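Local coordinates for cell shape-determining protein MreC (Streptococcus pneumoniae, PDB 2QF4) that helps form and maintain cell shape, probably as part of the elongasome that synthesises peripheral peptidoglycan, at residues 4-9 against 162-167; 12-17 against 26-31; 95-100 against 146-151; 82-87 against 103-108; 113-118 against 131-136. All blocks are in the same frame, centred on the assembly; numbering follows the deposited sequence.

Contact 1. Residues 4-9 against 162-167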
# COMPACT_ATOMS: atom_id res chain seq x y z
N GLN A 4 8.17 -3.95 15.84
CA GLN A 4 6.78 -4.17 15.46
C GLN A 4 6.35 -5.61 15.66
O GLN A 4 7.14 -6.56 15.59
CB GLN A 4 6.58 -3.75 13.98
CG GLN A 4 5.19 -3.49 13.56
CD GLN A 4 5.10 -2.77 12.20
OE1 GLN A 4 4.49 -1.67 12.08
NE2 GLN A 4 5.70 -3.39 11.16
N ALA A 5 5.06 -5.74 15.88
CA ALA A 5 4.39 -7.04 16.03
C ALA A 5 3.23 -7.10 15.07
O ALA A 5 2.45 -6.14 15.00
CB ALA A 5 3.92 -7.25 17.46
N THR A 6 3.13 -8.17 14.30
CA THR A 6 2.09 -8.32 13.29
C THR A 6 1.37 -9.64 13.42
O THR A 6 1.82 -10.58 14.08
CB THR A 6 2.58 -8.15 11.82
OG1 THR A 6 3.23 -9.35 11.38
CG2 THR A 6 3.50 -6.93 11.66
N LYS A 7 0.19 -9.68 12.83
CA LYS A 7 -0.59 -10.89 12.62
C LYS A 7 -0.85 -11.01 11.13
O LYS A 7 -1.09 -10.02 10.46
CB LYS A 7 -1.91 -10.83 13.40
CG LYS A 7 -2.73 -9.57 13.19
CD LYS A 7 -3.96 -9.47 14.04
CE LYS A 7 -4.67 -8.18 13.70
NZ LYS A 7 -5.94 -8.02 14.46
N THR A 8 -0.80 -12.24 10.63
CA THR A 8 -0.89 -12.46 9.21
C THR A 8 -1.84 -13.59 8.89
O THR A 8 -2.11 -14.46 9.72
CB THR A 8 0.48 -12.82 8.60
OG1 THR A 8 0.79 -14.20 8.86
CG2 THR A 8 1.62 -11.93 9.10
N LEU A 9 -2.32 -13.60 7.66
CA LEU A 9 -3.21 -14.64 7.17
C LEU A 9 -3.02 -14.78 5.67
O LEU A 9 -3.22 -13.81 4.93
CB LEU A 9 -4.67 -14.21 7.46
CG LEU A 9 -5.77 -15.16 7.01
CD1 LEU A 9 -5.63 -16.57 7.58
CD2 LEU A 9 -7.13 -14.57 7.28
N GLU A 162 -0.98 -12.68 1.15
CA GLU A 162 -0.85 -12.59 2.58
C GLU A 162 -1.39 -11.28 3.12
O GLU A 162 -0.96 -10.21 2.71
CB GLU A 162 0.62 -12.75 2.97
CG GLU A 162 0.83 -12.83 4.48
CD GLU A 162 2.26 -13.04 4.86
OE1 GLU A 162 3.02 -13.65 4.09
OE2 GLU A 162 2.64 -12.65 5.95
N LEU A 163 -2.34 -11.35 4.02
CA LEU A 163 -2.86 -10.18 4.74
C LEU A 163 -2.01 -9.99 5.99
O LEU A 163 -1.62 -10.96 6.65
CB LEU A 163 -4.30 -10.42 5.15
CG LEU A 163 -5.30 -10.68 4.04
CD1 LEU A 163 -6.67 -10.89 4.64
CD2 LEU A 163 -5.25 -9.56 2.98
N VAL A 164 -1.72 -8.73 6.32
CA VAL A 164 -0.83 -8.40 7.45
C VAL A 164 -1.45 -7.21 8.18
O VAL A 164 -1.77 -6.18 7.59
CB VAL A 164 0.59 -8.04 6.97
CG1 VAL A 164 1.55 -7.75 8.15
CG2 VAL A 164 1.22 -9.15 6.09
N GLY A 165 -1.57 -7.34 9.50
CA GLY A 165 -2.05 -6.25 10.36
C GLY A 165 -1.19 -6.11 11.60
O GLY A 165 -0.49 -7.01 11.98
N ASN A 166 -1.24 -4.95 12.23
CA ASN A 166 -0.53 -4.70 13.47
C ASN A 166 -1.24 -5.47 14.55
O ASN A 166 -2.44 -5.39 14.65
CB ASN A 166 -0.58 -3.19 13.77
CG ASN A 166 0.46 -2.76 14.75
OD1 ASN A 166 0.70 -3.41 15.76
ND2 ASN A 166 1.05 -1.61 14.49
N SER A 167 -0.50 -6.20 15.38
CA SER A 167 -1.11 -6.93 16.46
C SER A 167 -1.15 -6.23 17.80
O SER A 167 -1.77 -6.75 18.74
CB SER A 167 -0.46 -8.29 16.61
OG SER A 167 0.85 -8.11 17.00

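Contact 2. Residues 12-17 against 26-31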
# COMPACT_ATOMS: atom_id res chain seq x y z
N ASP A 12 -6.16 -18.01 -0.53
CA ASP A 12 -6.20 -18.15 -2.00
C ASP A 12 -6.99 -17.02 -2.65
O ASP A 12 -8.03 -16.60 -2.13
CB ASP A 12 -6.93 -19.44 -2.38
CG ASP A 12 -6.42 -20.65 -1.67
OD1 ASP A 12 -5.28 -21.06 -1.96
OD2 ASP A 12 -7.15 -21.18 -0.82
N VAL A 13 -6.51 -16.58 -3.81
CA VAL A 13 -7.31 -15.72 -4.69
C VAL A 13 -8.39 -16.56 -5.37
O VAL A 13 -8.08 -17.54 -6.03
CB VAL A 13 -6.42 -15.08 -5.76
CG1 VAL A 13 -7.23 -14.21 -6.69
CG2 VAL A 13 -5.30 -14.26 -5.07
N ILE A 14 -9.64 -16.19 -5.17
CA ILE A 14 -10.76 -16.86 -5.79
C ILE A 14 -11.47 -15.97 -6.81
O ILE A 14 -12.21 -16.49 -7.65
CB ILE A 14 -11.75 -17.48 -4.77
CG1 ILE A 14 -12.20 -16.46 -3.74
CG2 ILE A 14 -11.12 -18.73 -4.12
CD1 ILE A 14 -13.41 -16.87 -2.93
N MET A 15 -11.32 -14.66 -6.75
CA MET A 15 -11.83 -13.78 -7.80
C MET A 15 -10.83 -12.66 -8.03
O MET A 15 -10.14 -12.23 -7.10
CB MET A 15 -13.20 -13.18 -7.46
CG MET A 15 -14.34 -14.17 -7.45
SD MET A 15 -14.58 -15.13 -5.96
CE MET A 15 -15.31 -13.83 -4.96
N ARG A 16 -10.80 -12.16 -9.25
CA ARG A 16 -9.93 -11.06 -9.71
C ARG A 16 -10.73 -10.23 -10.69
O ARG A 16 -11.29 -10.75 -11.62
CB ARG A 16 -8.67 -11.62 -10.39
CG ARG A 16 -7.74 -10.63 -11.03
CD ARG A 16 -6.54 -11.27 -11.77
NE ARG A 16 -5.45 -11.75 -10.91
CZ ARG A 16 -4.55 -11.08 -10.22
NH1 ARG A 16 -3.73 -11.82 -9.50
NH2 ARG A 16 -4.38 -9.77 -10.34
N SER A 17 -10.83 -8.94 -10.46
CA SER A 17 -11.62 -8.12 -11.35
C SER A 17 -10.92 -7.92 -12.69
O SER A 17 -9.73 -7.61 -12.76
CB SER A 17 -11.84 -6.75 -10.76
OG SER A 17 -12.34 -5.88 -11.76
N THR A 26 -10.56 -11.06 -4.52
CA THR A 26 -11.25 -11.70 -3.40
C THR A 26 -10.47 -12.90 -2.96
O THR A 26 -10.08 -13.75 -3.78
CB THR A 26 -12.68 -12.13 -3.79
OG1 THR A 26 -13.36 -11.01 -4.31
CG2 THR A 26 -13.42 -12.68 -2.58
N LEU A 27 -10.26 -12.99 -1.64
CA LEU A 27 -9.58 -14.09 -1.00
C LEU A 27 -10.59 -14.97 -0.26
O LEU A 27 -11.62 -14.49 0.23
CB LEU A 27 -8.53 -13.57 -0.00
CG LEU A 27 -7.58 -12.53 -0.52
CD1 LEU A 27 -6.60 -12.10 0.61
CD2 LEU A 27 -6.84 -13.05 -1.72
N ASP A 28 -10.27 -16.25 -0.15
CA ASP A 28 -11.13 -17.25 0.47
C ASP A 28 -10.95 -17.41 1.98
O ASP A 28 -11.23 -18.48 2.49
CB ASP A 28 -10.98 -18.60 -0.23
CG ASP A 28 -9.62 -19.25 -0.04
OD1 ASP A 28 -8.72 -18.66 0.57
OD2 ASP A 28 -9.50 -20.39 -0.57
N ALA A 29 -10.62 -16.35 2.70
CA ALA A 29 -10.62 -16.31 4.17
C ALA A 29 -11.23 -14.97 4.50
O ALA A 29 -10.87 -13.96 3.88
CB ALA A 29 -9.26 -16.52 4.72
N GLY A 30 -12.01 -14.86 5.56
CA GLY A 30 -12.05 -13.68 6.34
C GLY A 30 -12.11 -13.70 7.81
O GLY A 30 -11.18 -14.15 8.39
N ARG A 31 -13.14 -13.06 8.36
CA ARG A 31 -13.12 -12.75 9.79
C ARG A 31 -13.05 -14.01 10.64
O ARG A 31 -12.37 -14.02 11.67
CB ARG A 31 -14.35 -11.93 10.18
CG ARG A 31 -14.47 -11.31 11.56
CD ARG A 31 -15.79 -10.52 11.61
NE ARG A 31 -15.74 -9.28 10.81
CZ ARG A 31 -16.49 -8.99 9.74
NH1 ARG A 31 -17.41 -9.82 9.27
NH2 ARG A 31 -16.30 -7.82 9.12

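Contact 3. Residues 95-100 against 146-151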
# COMPACT_ATOMS: atom_id res chain seq x y z
N ASN A 95 1.65 5.89 -17.17
CA ASN A 95 3.06 5.99 -16.83
C ASN A 95 3.49 4.90 -15.86
O ASN A 95 4.65 4.85 -15.50
CB ASN A 95 3.34 7.38 -16.26
CG ASN A 95 3.26 8.46 -17.34
OD1 ASN A 95 4.05 8.41 -18.30
ND2 ASN A 95 2.29 9.33 -17.26
N ASP A 96 2.57 4.01 -15.50
CA ASP A 96 2.83 2.84 -14.62
C ASP A 96 3.56 3.24 -13.32
O ASP A 96 4.57 2.67 -12.93
CB ASP A 96 3.54 1.71 -15.40
CG ASP A 96 2.69 1.15 -16.53
OD1 ASP A 96 1.44 1.26 -16.50
OD2 ASP A 96 3.30 0.55 -17.44
N VAL A 97 2.97 4.19 -12.62
CA VAL A 97 3.52 4.65 -11.36
C VAL A 97 2.42 4.95 -10.35
O VAL A 97 1.36 5.47 -10.66
CB VAL A 97 4.40 5.94 -11.53
CG1 VAL A 97 5.73 5.60 -12.21
CG2 VAL A 97 3.66 7.06 -12.26
N LEU A 98 2.74 4.61 -9.10
CA LEU A 98 1.95 4.98 -7.93
C LEU A 98 2.18 6.45 -7.60
O LEU A 98 3.28 6.96 -7.75
CB LEU A 98 2.43 4.10 -6.78
CG LEU A 98 1.61 4.10 -5.50
CD1 LEU A 98 0.32 3.34 -5.71
CD2 LEU A 98 2.48 3.53 -4.38
N LYS A 99 1.13 7.12 -7.13
CA LYS A 99 1.17 8.53 -6.76
C LYS A 99 1.02 8.70 -5.26
O LYS A 99 0.10 8.13 -4.66
CB LYS A 99 0.00 9.28 -7.43
CG LYS A 99 0.15 9.23 -8.95
CD LYS A 99 -1.13 9.68 -9.69
CE LYS A 99 -1.31 11.15 -9.63
NZ LYS A 99 -2.15 11.64 -10.78
N ILE A 100 1.93 9.49 -4.69
CA ILE A 100 1.96 9.78 -3.25
C ILE A 100 1.93 11.28 -3.05
O ILE A 100 2.56 12.05 -3.77
CB ILE A 100 3.23 9.16 -2.65
CG1 ILE A 100 3.11 7.59 -2.70
CG2 ILE A 100 3.47 9.65 -1.22
CD1 ILE A 100 4.45 6.88 -2.47
N GLU A 146 4.14 16.10 -5.15
CA GLU A 146 3.71 14.72 -5.33
C GLU A 146 4.92 13.88 -5.73
O GLU A 146 5.85 14.39 -6.33
CB GLU A 146 2.68 14.67 -6.47
CG GLU A 146 2.12 13.33 -6.90
CD GLU A 146 1.42 13.46 -8.25
OE1 GLU A 146 0.67 14.46 -8.43
OE2 GLU A 146 1.70 12.64 -9.19
N VAL A 147 4.90 12.63 -5.37
CA VAL A 147 5.94 11.68 -5.71
C VAL A 147 5.35 10.58 -6.54
O VAL A 147 4.27 10.05 -6.21
CB VAL A 147 6.61 11.07 -4.46
CG1 VAL A 147 7.85 10.26 -4.83
CG2 VAL A 147 6.98 12.15 -3.46
N THR A 148 6.04 10.17 -7.60
CA THR A 148 5.70 8.98 -8.37
C THR A 148 6.67 7.86 -8.05
O THR A 148 7.88 8.11 -7.87
CB THR A 148 5.57 9.25 -9.88
OG1 THR A 148 6.79 9.80 -10.40
CG2 THR A 148 4.39 10.20 -10.18
N VAL A 149 6.13 6.65 -7.94
CA VAL A 149 6.84 5.50 -7.45
C VAL A 149 6.61 4.28 -8.36
O VAL A 149 5.49 3.99 -8.78
CB VAL A 149 6.37 5.18 -6.02
CG1 VAL A 149 6.89 3.84 -5.47
CG2 VAL A 149 6.73 6.32 -5.06
N LYS A 150 7.70 3.58 -8.63
CA LYS A 150 7.63 2.31 -9.36
C LYS A 150 7.43 1.19 -8.35
O LYS A 150 8.27 0.97 -7.50
CB LYS A 150 8.91 2.09 -10.16
CG LYS A 150 8.90 0.80 -10.94
CD LYS A 150 10.16 0.55 -11.71
CE LYS A 150 9.96 -0.53 -12.78
NZ LYS A 150 11.12 -0.63 -13.68
N LEU A 151 6.32 0.49 -8.48
CA LEU A 151 5.98 -0.61 -7.57
C LEU A 151 6.95 -1.75 -7.69
O LEU A 151 7.33 -2.13 -8.80
CB LEU A 151 4.56 -1.10 -7.85
CG LEU A 151 3.43 -0.10 -7.52
CD1 LEU A 151 2.09 -0.57 -8.04
CD2 LEU A 151 3.37 0.12 -6.02
O HOH W 1 4.64 0.83 -10.83

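Contact 4. Residues 82-87 against 103-108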
# COMPACT_ATOMS: atom_id res chain seq x y z
N THR A 82 17.13 10.90 6.29
CA THR A 82 15.82 11.46 6.63
C THR A 82 14.68 10.64 6.06
O THR A 82 14.81 9.97 5.07
CB THR A 82 15.62 12.89 6.11
OG1 THR A 82 16.88 13.55 5.99
CG2 THR A 82 14.64 13.67 7.07
N THR A 83 13.56 10.70 6.75
CA THR A 83 12.34 9.99 6.36
C THR A 83 11.25 11.00 6.09
O THR A 83 11.03 11.91 6.89
CB THR A 83 11.92 9.06 7.49
OG1 THR A 83 13.05 8.27 7.90
CG2 THR A 83 10.81 8.14 7.06
N ILE A 84 10.55 10.81 4.98
CA ILE A 84 9.41 11.63 4.57
C ILE A 84 8.17 10.76 4.55
O ILE A 84 8.17 9.73 3.89
CB ILE A 84 9.63 12.26 3.16
CG1 ILE A 84 10.97 13.05 3.05
CG2 ILE A 84 8.42 13.14 2.80
CD1 ILE A 84 12.12 12.29 2.50
N TYR A 85 7.14 11.18 5.26
CA TYR A 85 5.87 10.45 5.28
C TYR A 85 4.89 11.08 4.31
O TYR A 85 4.88 12.29 4.12
CB TYR A 85 5.28 10.47 6.70
CG TYR A 85 5.99 9.52 7.65
CD1 TYR A 85 7.21 9.86 8.22
CD2 TYR A 85 5.44 8.29 7.96
CE1 TYR A 85 7.88 8.98 9.07
CE2 TYR A 85 6.10 7.41 8.83
CZ TYR A 85 7.33 7.76 9.36
OH TYR A 85 7.98 6.89 10.21
N GLY A 86 4.02 10.25 3.75
CA GLY A 86 2.92 10.70 2.90
C GLY A 86 1.86 9.64 2.81
O GLY A 86 1.85 8.70 3.60
N ILE A 87 0.96 9.79 1.86
CA ILE A 87 -0.12 8.79 1.65
C ILE A 87 -0.21 8.49 0.16
O ILE A 87 0.03 9.31 -0.70
CB ILE A 87 -1.52 9.15 2.21
CG1 ILE A 87 -2.01 10.45 1.57
CG2 ILE A 87 -1.46 9.30 3.71
CD1 ILE A 87 -3.57 10.64 1.64
N LEU A 103 2.95 15.11 1.72
CA LEU A 103 4.27 14.87 2.29
C LEU A 103 4.54 15.73 3.50
O LEU A 103 4.22 16.91 3.52
CB LEU A 103 5.32 15.15 1.24
CG LEU A 103 5.17 14.42 -0.11
CD1 LEU A 103 6.26 14.92 -1.09
CD2 LEU A 103 5.25 12.91 0.10
N ASN A 104 5.18 15.17 4.52
CA ASN A 104 5.42 15.89 5.77
C ASN A 104 6.72 16.66 5.81
O ASN A 104 7.09 17.18 6.84
CB ASN A 104 5.31 14.96 7.00
CG ASN A 104 6.55 14.17 7.26
OD1 ASN A 104 7.29 13.87 6.33
ND2 ASN A 104 6.76 13.79 8.53
N SER A 105 7.41 16.76 4.69
CA SER A 105 8.76 17.35 4.63
C SER A 105 9.01 17.96 3.27
O SER A 105 8.46 17.49 2.27
CB SER A 105 9.78 16.21 4.86
OG SER A 105 11.10 16.57 4.68
N ASN A 106 9.87 18.98 3.25
CA ASN A 106 10.37 19.51 1.99
C ASN A 106 11.77 19.01 1.66
O ASN A 106 12.43 19.57 0.79
CB ASN A 106 10.30 21.03 1.94
CG ASN A 106 8.97 21.51 2.33
OD1 ASN A 106 7.94 21.07 1.77
ND2 ASN A 106 8.96 22.37 3.32
N SER A 107 12.20 17.93 2.33
CA SER A 107 13.46 17.25 1.98
C SER A 107 13.54 16.96 0.50
O SER A 107 12.55 16.59 -0.13
CB SER A 107 13.60 15.89 2.69
OG SER A 107 14.79 15.21 2.22
N ASP A 108 14.75 17.02 -0.04
CA ASP A 108 14.99 16.48 -1.35
C ASP A 108 14.54 15.01 -1.39
O ASP A 108 14.65 14.28 -0.42
CB ASP A 108 16.47 16.54 -1.73
CG ASP A 108 16.99 17.95 -1.95
OD1 ASP A 108 16.21 18.93 -1.99
OD2 ASP A 108 18.23 18.05 -2.09
O HOH W 2 9.42 12.54 9.11

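Contact 5. Residues 113-118 against 131-136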
# COMPACT_ATOMS: atom_id res chain seq x y z
N ASP A 113 15.07 6.38 -4.25
CA ASP A 113 14.81 6.37 -2.82
C ASP A 113 13.74 5.30 -2.52
O ASP A 113 12.74 5.15 -3.25
CB ASP A 113 14.34 7.73 -2.32
CG ASP A 113 15.45 8.78 -2.23
OD1 ASP A 113 16.64 8.44 -2.32
OD2 ASP A 113 15.09 9.96 -2.02
N LYS A 114 13.94 4.56 -1.45
CA LYS A 114 13.06 3.46 -1.14
C LYS A 114 11.80 3.90 -0.42
O LYS A 114 11.83 4.73 0.48
CB LYS A 114 13.79 2.42 -0.27
CG LYS A 114 14.98 1.77 -0.98
CD LYS A 114 14.56 0.90 -2.14
CE LYS A 114 15.67 -0.09 -2.58
NZ LYS A 114 16.96 0.56 -2.91
N VAL A 115 10.68 3.29 -0.82
CA VAL A 115 9.38 3.58 -0.28
C VAL A 115 8.83 2.34 0.38
O VAL A 115 8.87 1.26 -0.21
CB VAL A 115 8.40 4.05 -1.40
CG1 VAL A 115 7.07 4.50 -0.82
CG2 VAL A 115 9.04 5.13 -2.23
N THR A 116 8.39 2.50 1.62
CA THR A 116 7.83 1.41 2.42
C THR A 116 6.55 1.93 3.09
O THR A 116 6.25 3.12 3.06
CB THR A 116 8.84 0.92 3.49
OG1 THR A 116 9.23 2.04 4.30
CG2 THR A 116 10.04 0.31 2.83
N THR A 117 5.77 1.04 3.69
CA THR A 117 4.60 1.50 4.40
C THR A 117 5.03 2.26 5.65
O THR A 117 6.06 1.98 6.26
CB THR A 117 3.62 0.40 4.71
OG1 THR A 117 4.27 -0.65 5.47
CG2 THR A 117 3.02 -0.18 3.41
N GLY A 118 4.26 3.27 6.02
CA GLY A 118 4.58 4.15 7.12
C GLY A 118 4.02 3.79 8.46
O GLY A 118 4.55 4.21 9.49
N GLY A 131 8.06 0.27 -3.17
CA GLY A 131 8.75 0.49 -4.43
C GLY A 131 9.85 1.49 -4.28
O GLY A 131 10.36 1.70 -3.18
N GLU A 132 10.21 2.11 -5.41
CA GLU A 132 11.27 3.10 -5.41
C GLU A 132 10.79 4.33 -6.13
O GLU A 132 10.00 4.26 -7.09
CB GLU A 132 12.54 2.58 -6.05
CG GLU A 132 12.46 2.28 -7.49
CD GLU A 132 13.78 1.79 -8.06
OE1 GLU A 132 14.84 1.92 -7.39
OE2 GLU A 132 13.74 1.25 -9.20
N VAL A 133 11.27 5.49 -5.68
CA VAL A 133 10.89 6.74 -6.28
C VAL A 133 11.35 6.82 -7.72
O VAL A 133 12.49 6.47 -8.05
CB VAL A 133 11.50 7.93 -5.47
CG1 VAL A 133 11.32 9.23 -6.21
CG2 VAL A 133 10.88 7.98 -4.07
N VAL A 134 10.46 7.28 -8.58
CA VAL A 134 10.79 7.72 -9.93
C VAL A 134 11.15 9.20 -9.93
O VAL A 134 12.26 9.57 -10.29
CB VAL A 134 9.64 7.39 -10.92
CG1 VAL A 134 9.88 8.01 -12.29
CG2 VAL A 134 9.45 5.90 -11.02
N ALA A 135 10.21 10.05 -9.52
CA ALA A 135 10.42 11.51 -9.55
C ALA A 135 9.41 12.20 -8.67
O ALA A 135 8.52 11.57 -8.12
CB ALA A 135 10.33 12.03 -11.01
N THR A 136 9.60 13.50 -8.54
CA THR A 136 8.60 14.34 -7.93
C THR A 136 8.05 15.31 -8.96
O THR A 136 8.70 15.65 -9.94
CB THR A 136 9.14 15.14 -6.73
OG1 THR A 136 10.09 16.09 -7.17
CG2 THR A 136 9.78 14.23 -5.70
O HOH W 3 16.35 1.73 -4.99

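Contact 1. Residues 4-9 against 162-167
The carboxylate of E162 turns a single corner to T8: OE2 lies 3.4 Å from T8 CG2 and just as near T8 CB, while the rest of the flat group stays further from the threonine. Another flat group is the amide of N166, which has A5 beside its oxygen. N166 OD1 comes within 3.3 Å of A5 O, but both are acceptors and do not bond; OD1 is satisfied by K168 N, and ND2 by N124 O. On the face of T8, V164 sets CG1 3.8 Å from T6 CB and CG2 beside T8 CG2. The two strands, the first and the last of a six-stranded antiparallel barrel, run at 159° to each other and close that barrel, which belongs to the alpha-lytic protease fold of this domain. K7 and G165 form one hydrogen-bonded pair and L9 and L163 the next, with K7 N 2.9 Å from G165 O. On the face that carries K7 and L9, the lysine crosses over G165, where no side chain blocks its path. Its CG sits between its own backbone N and carbonyl carbon (chi1 51°), close to G165 O, and the extended chain beyond brings K7 CE to 3.7 Å from N166 O. Past the strand end, S167 N donates to A5 O at 3.0 Å in a nearly straight bond.

Contact 2. Residues 12-17 against 26-31
Two carboxylates come remarkably close here: D12 OD2 and D28 OD2 are 2.5 Å apart, with the planes of the acids turned 76° against each other. Two charged groups would resist such an approach, so one of them probably holds a proton. The acids sit at one end of a beta hairpin made by strands 6-16 and 24-27, and the register shifts by one at a classic beta bulge in which I14 and M15 both face T26. T26 O is therefore met by two N-H groups. The bond from I14 N to T26 O is 2.8 Å long. The one from M15 N to T26 O, at 3.3 Å, is weak. T26 N returns a bond to M15 O. At the acid end, D12 N donates to D28 OD1 (2.9 Å), arriving from above the carboxylate plane, and D28 N goes back to D12 O. D28 CG lies between its own backbone N and carbonyl carbon (chi1 68°), which brings CG to the D12 side; OD1 then reaches D12 N. Towards the barrel interior, V13 and L27 share a face and L27 goes on to pack on I161 and L163. On the other face the M15 methyl group bends back over T26, an unusually tight fit that is doubtful because M15 has a second conformer. I14 crosses D28 at its CB, with I14 CG2 3.9 Å from D28 CB.

Contact 3. Residues 95-100 against 146-151
Strands 97-100 and 146-151 run antiparallel at 145°, with L98 paired to V149 and I100 to V147 through four backbone hydrogen bonds, among them L98 N to V149 O at 2.8 Å. On the face of these four residues the side chains are apolar. I100 CD1 presses against V149 CG2 at 3.5 Å, slightly tighter than usual for two methyl groups, and L98 CD2 meets L151 CD2 at 3.9 Å, the two leucines crossing at about a right angle. The pair forms two neighbouring strands of the second six-stranded antiparallel barrel of the domain, and this face is turned to its interior, where V75, I77 and V130 join the packing. The other face, with K99 and T148, is more polar. K99, its chain bent at chi3 (75°), lays CE 3.4 Å from E146 OE2. K99 NZ stays 4.3 Å from E146 OE2, too far for a salt bridge, although the opposite charges probably attract. V97, whose CB points toward the partner strand, rests CG2 on T148 CB. At the start of the strand, D96 and V97 both face D92 in a G1 beta bulge, and a water bridges D96 O to L151 N, 2.9 Å from the latter.

Contact 4. Residues 82-87 against 103-108
Y85 O is held by two groups of the 103-108 loop: N104 N donates to it at 2.9 Å, and L103 CA brings a C-H to 3.2 Å from it. The reciprocal bond runs from Y85 N to the N104 side chain. N104 OD1 accepts from Y85 N at 2.9 Å in a fairly straight bond, though the N-H comes from well above the amide's carbonyl plane, 60° out of it. N104 CG stands between its own backbone N and carbonyl carbon (chi1 81°), on the side of the strand. N104 thus pairs with both the N-H and the C=O of Y85, through its side chain and its backbone N. Its amide lies alongside the tyrosine side chain and points the same way, the amide and ring planes steeply inclined to each other. ND2 also donates to a water that is bound by T83 O, so both ends of the amide reach strand 82-87. On the apolar side, I84 spreads over the loop: CG2 lies 4.0 Å from L103 CB, CG1 3.8 Å from S105 CB, and CD1 touches S107 CB. S105 OG accepts from S107 N in an ST turn. G86 has no side chain to collide with L103 CD2. The loop lies in the second six-stranded barrel, where it follows strand 97-101 and leads towards strand 114-118; it runs beside strand 82-92, whose I84 and G86 pair on their other side with I77 and V75 of strand 74-79, while R145 binds the carbonyls of S105 and S107.

Contact 5. Residues 113-118 against 131-136
V115 and V133 meet through their CG2 methyls, 3.9 Å apart, the two side chains crossing at about a right angle. V133 CG2 also lies 3.9 Å from D113 CB, and V115 CB is 3.5 Å from G131 O. In both valines CG2 is anti to the carbonyl carbon, beside the backbone N, and the pair packs inward against V75, I77, I100, V147 and V149. Around them the backbone of the hairpin 114-118 and 126-137 sets the spacing: V133 N donates to D113 O at 2.9 Å, V115 N to G131 O at 2.9 Å, and G131 N to V115 O at 3.2 Å. The segments are antiparallel but twisted, 131° apart; pairing continues from T117 to D127 and I128. Further along, V134 and A135 both face T148 in a classic beta bulge. K114 and E132 share the other face of the hairpin, K114 NZ 5.1 Å from E132 OE1, and a water lies between them, although its 2.5 Å distance from K114 NZ is doubtfully short. S110 N and H79 ND1, bonded to D113 OD2, help position D113. The hairpin is therefore apolar towards the barrel interior and charged outside, where the opposite charges of K114 and E132, near each other but not in contact, may partly offset each other.

Overall arrangement
The five contacts of this major periplasmic domain divide between two antiparallel six-stranded barrels. Contacts 1 and 2 share strand 6-16 in the first barrel and touch through L163, L27, L9 and A29, their centres about 17 Å apart. Contacts 3, 4 and 5 belong to the second. Contacts 3 and 5 lie about 8 Å apart, centre to centre, joined by probable hydrogen bonds between strands 146-151 and 126-137, and contact 4 touches both. Along the chain contact 2 precedes contacts 3, 4 and 5, the segments of 3 and 4 alternate, and all lie within the loop closed by contact 1. The second barrel is thus an insertion within the first, and the two chain ends emerge together.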